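Local coordinates for protein hydratase ChsH2 (Mycobacterium tuberculosis SUMu008, PDB 4W78) that probably hydrates an enoyl-CoA intermediate of cholesterol breakdown, working as a MaoC-like hydratase in complex with its partner ChsH1, at residues D16-F19 against I20-A24; V82-Y85 against A86-V90. All coordinates share one frame; numbering follows the deposited sequence.

Contact 1 is the first turns of helix 17-26, and contact 2 is the bend that leads from the loop after strand 72-80 into strand 89-100; their centres lie about 11 Å apart and their side chains meet directly. Phe19 CE2 packs against Trp84 CH2 at 3.7 Å, with the two ring planes at about 40°. Ile20 CD1 comes within 3.4 Å of Ala86 N, and Pro17 CD rests 3.6 Å from Tyr87 CE1. The start of helix 17-26 thus packs on the turn that precedes strand 89-100. A cadmium ion held by Asp29 and His34 lies about 10 Å from the side chain of Ile20 and about 12 Å from that of Pro83.

Contact 1 of 2, residues D16-F19 against I20-A24; sequences DPTF and IVSTA
Ser22 and Thr23 each turn a hydroxyl back onto the carbonyl that already accepts their own N-H. Ser22 OG donates to Thr18 O at 2.6 Å, and Thr23 OG1 donates to Phe19 O at 2.7 Å. In both cases hydroxyl and amide arrive from opposite faces of the carbonyl plane. The hydroxyls can fold back in this way because each oxygen sits between its own backbone N and carbonyl carbon (chi1 65° in Ser22, 55° in Thr23), so that these buried polar groups are satisfied within the helix.

A single capping bond lies one turn earlier, where Asp16 OD1 accepts from Phe19 N at 2.9 Å. The first main-chain helical bonds follow, Ile20 N to Asp16 O at 3.1 Å and Val21 N to Pro17 O at 2.8 Å.

Among the apolar contacts, Thr23 CG2 stands over one face of the Phe19 ring, 4.1 Å from its centroid and displaced toward the rim near CE1, a CH-pi contact. Phe19 CD2 also approaches Ile20 CG1, at 4.4 Å. Beyond the segments, Thr18 OG1 bonds to His35 of the second subunit, and Ala38 of a ChsH1 chain packs on Phe19, Ser22 and Thr23.

The arrangement is that of an aspartate N-cap followed by proline in the first helical turn, here at the start of a helix packed between subunits.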
ATOM      1  N   ASP F  16      10.816  -4.347 -11.456  1.00 17.57           N
ATOM      2  CA  ASP F  16       9.547  -4.541 -12.137  1.00 18.96           C
ATOM      3  C   ASP F  16       8.506  -3.586 -11.547  1.00 16.98           C
ATOM      4  O   ASP F  16       8.726  -2.991 -10.486  1.00 16.65           O
ATOM      5  CB  ASP F  16       9.116  -6.019 -12.187  1.00 21.45           C
ATOM      6  CG  ASP F  16       8.757  -6.609 -10.840  1.00 23.13           C
ATOM      7  OD1 ASP F  16       8.627  -5.884  -9.839  1.00 23.27           O
ATOM      8  OD2 ASP F  16       8.564  -7.847 -10.811  1.00 28.88           O
ATOM      9  N   PRO F  17       7.392  -3.385 -12.253  1.00 12.32           N
ATOM     10  CA  PRO F  17       6.430  -2.402 -11.738  1.00 12.81           C
ATOM     11  C   PRO F  17       5.939  -2.718 -10.329  1.00 11.37           C
ATOM     12  O   PRO F  17       5.751  -1.785  -9.545  1.00 11.15           O
ATOM     13  CB  PRO F  17       5.294  -2.468 -12.766  1.00 12.08           C
ATOM     14  CG  PRO F  17       5.982  -2.851 -14.029  1.00 13.60           C
ATOM     15  CD  PRO F  17       7.053  -3.820 -13.621  1.00 13.81           C
ATOM     16  N   THR F  18       5.759  -3.995  -9.990  1.00 11.96           N
ATOM     17  CA  THR F  18       5.345  -4.319  -8.622  1.00  9.56           C
ATOM     18  C   THR F  18       6.339  -3.802  -7.574  1.00 10.10           C
ATOM     19  O   THR F  18       5.934  -3.252  -6.551  1.00 10.37           O
ATOM     20  CB  THR F  18       5.107  -5.826  -8.455  1.00 12.76           C
ATOM     21  OG1 THR F  18       4.037  -6.214  -9.327  1.00 12.09           O
ATOM     22  CG2 THR F  18       4.733  -6.152  -7.032  1.00 13.54           C
ATOM     23  N   PHE F  19       7.629  -3.957  -7.850  1.00 10.87           N
ATOM     24  CA  PHE F  19       8.651  -3.441  -6.954  1.00  9.47           C
ATOM     25  C   PHE F  19       8.550  -1.921  -6.820  1.00  9.68           C
ATOM     26  O   PHE F  19       8.519  -1.396  -5.715  1.00  9.72           O
ATOM     27  CB  PHE F  19      10.032  -3.865  -7.451  1.00 11.48           C
ATOM     28  CG  PHE F  19      11.159  -3.336  -6.634  1.00 12.40           C
ATOM     29  CD1 PHE F  19      11.484  -3.935  -5.429  1.00 15.32           C
ATOM     30  CD2 PHE F  19      11.894  -2.231  -7.059  1.00 14.05           C
ATOM     31  CE1 PHE F  19      12.519  -3.453  -4.651  1.00 18.79           C
ATOM     32  CE2 PHE F  19      12.943  -1.749  -6.291  1.00 16.99           C
ATOM     33  CZ  PHE F  19      13.254  -2.356  -5.088  1.00 18.72           C
ATOM     34  N   ILE F  20       8.472  -1.228  -7.950  1.00 10.90           N
ATOM     35  CA  ILE F  20       8.470   0.229  -7.938  1.00  9.74           C
ATOM     36  C   ILE F  20       7.231   0.764  -7.231  1.00  9.35           C
ATOM     37  O   ILE F  20       7.322   1.664  -6.390  1.00  9.62           O
ATOM     38  CB  ILE F  20       8.553   0.767  -9.371  1.00  9.91           C
ATOM     39  CG1 ILE F  20       9.863   0.305 -10.009  1.00 11.49           C
ATOM     40  CG2 ILE F  20       8.414   2.303  -9.375  1.00 11.96           C
ATOM     41  CD1 ILE F  20      10.145   0.902 -11.393  1.00 14.01           C
ATOM     42  N   VAL F  21       6.076   0.185  -7.540  1.00  9.70           N
ATOM     43  CA  VAL F  21       4.815   0.657  -6.943  1.00  9.25           C
ATOM     44  C   VAL F  21       4.737   0.324  -5.458  1.00  9.24           C
ATOM     45  O   VAL F  21       4.424   1.190  -4.626  1.00  9.71           O
ATOM     46  CB  VAL F  21       3.607   0.080  -7.689  1.00  9.86           C
ATOM     47  CG1 VAL F  21       2.315   0.423  -6.980  1.00 10.38           C
ATOM     48  CG2 VAL F  21       3.586   0.589  -9.133  1.00 11.16           C
ATOM     49  N   SER F  22       5.041  -0.925  -5.112  1.00 10.51           N
ATOM     50  CA  SER F  22       4.925  -1.348  -3.719  1.00  9.04           C
ATOM     51  C   SER F  22       5.898  -0.608  -2.806  1.00  8.26           C
ATOM     52  O   SER F  22       5.527  -0.259  -1.690  1.00  8.54           O
ATOM     53  CB  SER F  22       5.061  -2.870  -3.579  1.00 10.75           C
ATOM     54  OG  SER F  22       6.354  -3.309  -3.947  1.00 12.03           O
ATOM     55  N   THR F  23       7.127  -0.373  -3.266  1.00  8.15           N
ATOM     56  CA  THR F  23       8.070   0.394  -2.456  1.00  8.65           C
ATOM     57  C   THR F  23       7.627   1.848  -2.309  1.00  7.47           C
ATOM     58  O   THR F  23       7.639   2.394  -1.206  1.00  9.55           O
ATOM     59  CB  THR F  23       9.503   0.330  -2.984  1.00  9.21           C
ATOM     60  OG1 THR F  23       9.558   0.736  -4.352  1.00  9.46           O
ATOM     61  CG2 THR F  23      10.061  -1.100  -2.857  1.00  9.88           C
ATOM     62  N   ALA F  24       7.191   2.460  -3.402  1.00  9.14           N
ATOM     63  CA  ALA F  24       6.733   3.836  -3.295  1.00  9.32           C
ATOM     64  C   ALA F  24       5.605   3.962  -2.287  1.00  8.64           C
ATOM     65  O   ALA F  24       5.660   4.840  -1.415  1.00  8.90           O
ATOM     66  CB  ALA F  24       6.294   4.376  -4.660  1.00  9.04           C
TER

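Contact 2 of 2, residues V82-Y85 against A86-V90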
ATOM      1  N   VAL F  82      21.074   8.644 -13.061  1.00 21.44           N
ATOM      2  CA  VAL F  82      20.037   8.292 -14.017  1.00 20.08           C
ATOM      3  C   VAL F  82      18.848   7.700 -13.272  1.00 20.06           C
ATOM      4  O   VAL F  82      19.000   7.182 -12.166  1.00 18.49           O
ATOM      5  CB  VAL F  82      20.570   7.310 -15.086  1.00 22.58           C
ATOM      6  CG1 VAL F  82      21.748   7.922 -15.825  1.00 26.68           C
ATOM      7  CG2 VAL F  82      20.961   5.984 -14.453  1.00 23.55           C
ATOM      8  N   PRO F  83      17.649   7.794 -13.855  1.00 15.42           N
ATOM      9  CA  PRO F  83      16.468   7.220 -13.203  1.00 15.01           C
ATOM     10  C   PRO F  83      16.501   5.693 -13.179  1.00 15.51           C
ATOM     11  O   PRO F  83      17.166   5.064 -14.011  1.00 18.81           O
ATOM     12  CB  PRO F  83      15.295   7.721 -14.066  1.00 19.73           C
ATOM     13  CG  PRO F  83      15.857   8.847 -14.873  1.00 21.90           C
ATOM     14  CD  PRO F  83      17.307   8.514 -15.089  1.00 17.39           C
ATOM     15  N   TRP F  84      15.809   5.117 -12.205  1.00 14.64           N
ATOM     16  CA  TRP F  84      15.584   3.682 -12.178  1.00 13.05           C
ATOM     17  C   TRP F  84      14.158   3.443 -12.672  1.00 11.61           C
ATOM     18  O   TRP F  84      13.186   3.552 -11.910  1.00 11.86           O
ATOM     19  CB  TRP F  84      15.800   3.124 -10.767  1.00 12.40           C
ATOM     20  CG  TRP F  84      15.699   1.634 -10.669  1.00 13.24           C
ATOM     21  CD1 TRP F  84      15.355   0.737 -11.663  1.00 13.97           C
ATOM     22  CD2 TRP F  84      15.964   0.859  -9.511  1.00 14.31           C
ATOM     23  NE1 TRP F  84      15.385  -0.547 -11.169  1.00 15.39           N
ATOM     24  CE2 TRP F  84      15.758  -0.496  -9.848  1.00 13.02           C
ATOM     25  CE3 TRP F  84      16.377   1.179  -8.217  1.00 16.03           C
ATOM     26  CZ2 TRP F  84      15.946  -1.530  -8.930  1.00 16.85           C
ATOM     27  CZ3 TRP F  84      16.558   0.152  -7.308  1.00 16.33           C
ATOM     28  CH2 TRP F  84      16.339  -1.185  -7.669  1.00 17.21           C
ATOM     29  N   TYR F  85      14.057   3.164 -13.967  1.00 14.33           N
ATOM     30  CA  TYR F  85      12.784   2.951 -14.626  1.00 12.42           C
ATOM     31  C   TYR F  85      12.328   1.508 -14.523  1.00 14.45           C
ATOM     32  O   TYR F  85      13.135   0.604 -14.322  1.00 15.29           O
ATOM     33  CB  TYR F  85      12.913   3.309 -16.102  1.00 14.33           C
ATOM     34  CG  TYR F  85      12.995   4.782 -16.406  1.00 16.07           C
ATOM     35  CD1 TYR F  85      12.026   5.667 -15.934  1.00 15.42           C
ATOM     36  CD2 TYR F  85      14.026   5.289 -17.181  1.00 18.05           C
ATOM     37  CE1 TYR F  85      12.086   7.017 -16.231  1.00 18.03           C
ATOM     38  CE2 TYR F  85      14.100   6.633 -17.476  1.00 19.17           C
ATOM     39  CZ  TYR F  85      13.127   7.494 -17.002  1.00 20.32           C
ATOM     40  OH  TYR F  85      13.201   8.834 -17.319  1.00 21.19           O
ATOM     41  N   ALA F  86      11.022   1.299 -14.678  1.00 13.81           N
ATOM     42  CA  ALA F  86      10.484  -0.056 -14.748  1.00 14.55           C
ATOM     43  C   ALA F  86      11.287  -0.891 -15.740  1.00 16.88           C
ATOM     44  O   ALA F  86      11.636  -0.422 -16.835  1.00 18.07           O
ATOM     45  CB  ALA F  86       8.998  -0.041 -15.132  1.00 13.64           C
ATOM     46  N   TYR F  87      11.592  -2.115 -15.305  1.00 16.61           N
ATOM     47  CA  TYR F  87      12.318  -3.143 -16.063  1.00 18.14           C
ATOM     48  C   TYR F  87      13.829  -2.993 -16.092  1.00 18.40           C
ATOM     49  O   TYR F  87      14.526  -3.863 -16.625  1.00 21.52           O
ATOM     50  CB  TYR F  87      11.759  -3.334 -17.478  1.00 20.47           C
ATOM     51  CG  TYR F  87      10.269  -3.533 -17.474  1.00 18.41           C
ATOM     52  CD1 TYR F  87       9.700  -4.634 -16.852  1.00 17.45           C
ATOM     53  CD2 TYR F  87       9.431  -2.609 -18.082  1.00 19.98           C
ATOM     54  CE1 TYR F  87       8.327  -4.819 -16.846  1.00 18.30           C
ATOM     55  CE2 TYR F  87       8.057  -2.777 -18.079  1.00 20.39           C
ATOM     56  CZ  TYR F  87       7.511  -3.880 -17.455  1.00 20.01           C
ATOM     57  OH  TYR F  87       6.150  -4.058 -17.457  1.00 22.54           O
ATOM     58  N   ASP F  88      14.339  -1.903 -15.525  1.00 17.39           N
ATOM     59  CA  ASP F  88      15.777  -1.773 -15.344  1.00 17.00           C
ATOM     60  C   ASP F  88      16.189  -2.638 -14.169  1.00 19.22           C
ATOM     61  O   ASP F  88      15.445  -2.796 -13.193  1.00 19.45           O
ATOM     62  CB  ASP F  88      16.191  -0.346 -14.978  1.00 18.89           C
ATOM     63  CG  ASP F  88      16.111   0.634 -16.135  1.00 28.35           C
ATOM     64  OD1 ASP F  88      16.039   0.201 -17.305  1.00 34.57           O
ATOM     65  OD2 ASP F  88      16.156   1.864 -15.850  1.00 28.31           O
ATOM     66  N   THR F  89      17.401  -3.162 -14.256  1.00 19.87           N
ATOM     67  CA  THR F  89      18.008  -3.852 -13.141  1.00 20.75           C
ATOM     68  C   THR F  89      19.131  -2.985 -12.608  1.00 20.42           C
ATOM     69  O   THR F  89      20.002  -2.545 -13.360  1.00 23.56           O
ATOM     70  CB  THR F  89      18.576  -5.208 -13.573  1.00 24.76           C
ATOM     71  OG1 THR F  89      17.502  -6.052 -14.001  1.00 25.40           O
ATOM     72  CG2 THR F  89      19.306  -5.872 -12.406  1.00 27.34           C
ATOM     73  N   VAL F  90      19.105  -2.743 -11.304  1.00 17.70           N
ATOM     74  CA  VAL F  90      20.166  -1.993 -10.646  1.00 18.50           C
ATOM     75  C   VAL F  90      21.058  -2.964  -9.889  1.00 18.02           C
ATOM     76  O   VAL F  90      20.577  -3.819  -9.144  1.00 20.82           O
ATOM     77  CB  VAL F  90      19.603  -0.890  -9.728  1.00 20.59           C
ATOM     78  CG1 VAL F  90      20.678  -0.373  -8.779  1.00 24.06           C
ATOM     79  CG2 VAL F  90      19.051   0.235 -10.583  1.00 18.39           C
TER
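Trp84 extends its side chain away from the main-chain N (chi1 -175°), which carries the indole over the entry to strand 89-100, where Val90 CG2 meets it; in Val90, CG1 is anti to the backbone N (chi1 165°), which puts CG2 anti to the carbonyl carbon. This CG2 methyl stands nearly straight above the five-membered ring, 3.4 Å from the centroid, a close CH-pi contact, with Trp84 CD2 the nearest ring atom at 3.3 Å. The edge of the same indole is engaged as well: Trp84 NE1 donates to Asp88 O at 3.0 Å, reaching the oxygen from above the carbonyl plane. Face and edge contacts together fix the rotation of this buried ring.

Between these groups the chain reverses in a type II beta turn from Tyr85 to Asp88, closed by Asp88 N donating to Tyr85 O at 3.0 Å. The turn delivers the chain from the loop after strand 72-80 into strand 89-100 of the antiparallel sheet. Asp88 also works back across it through its side chain, Asp88 OD2 accepting Tyr85 N at 3.1 Å from above the carboxylate plane. Its carboxylate lies within 13° of parallel to the indole, and Asp88 CB packs on Trp84 CD1 at 3.6 Å.

Tyr85 turns its ring against Pro83 CB and bonds through its hydroxyl to Lys46 N, whereas the hydroxyl of Tyr87 is held by Asp38 of the second subunit. His117 meets the Trp84 indole edge-to-face.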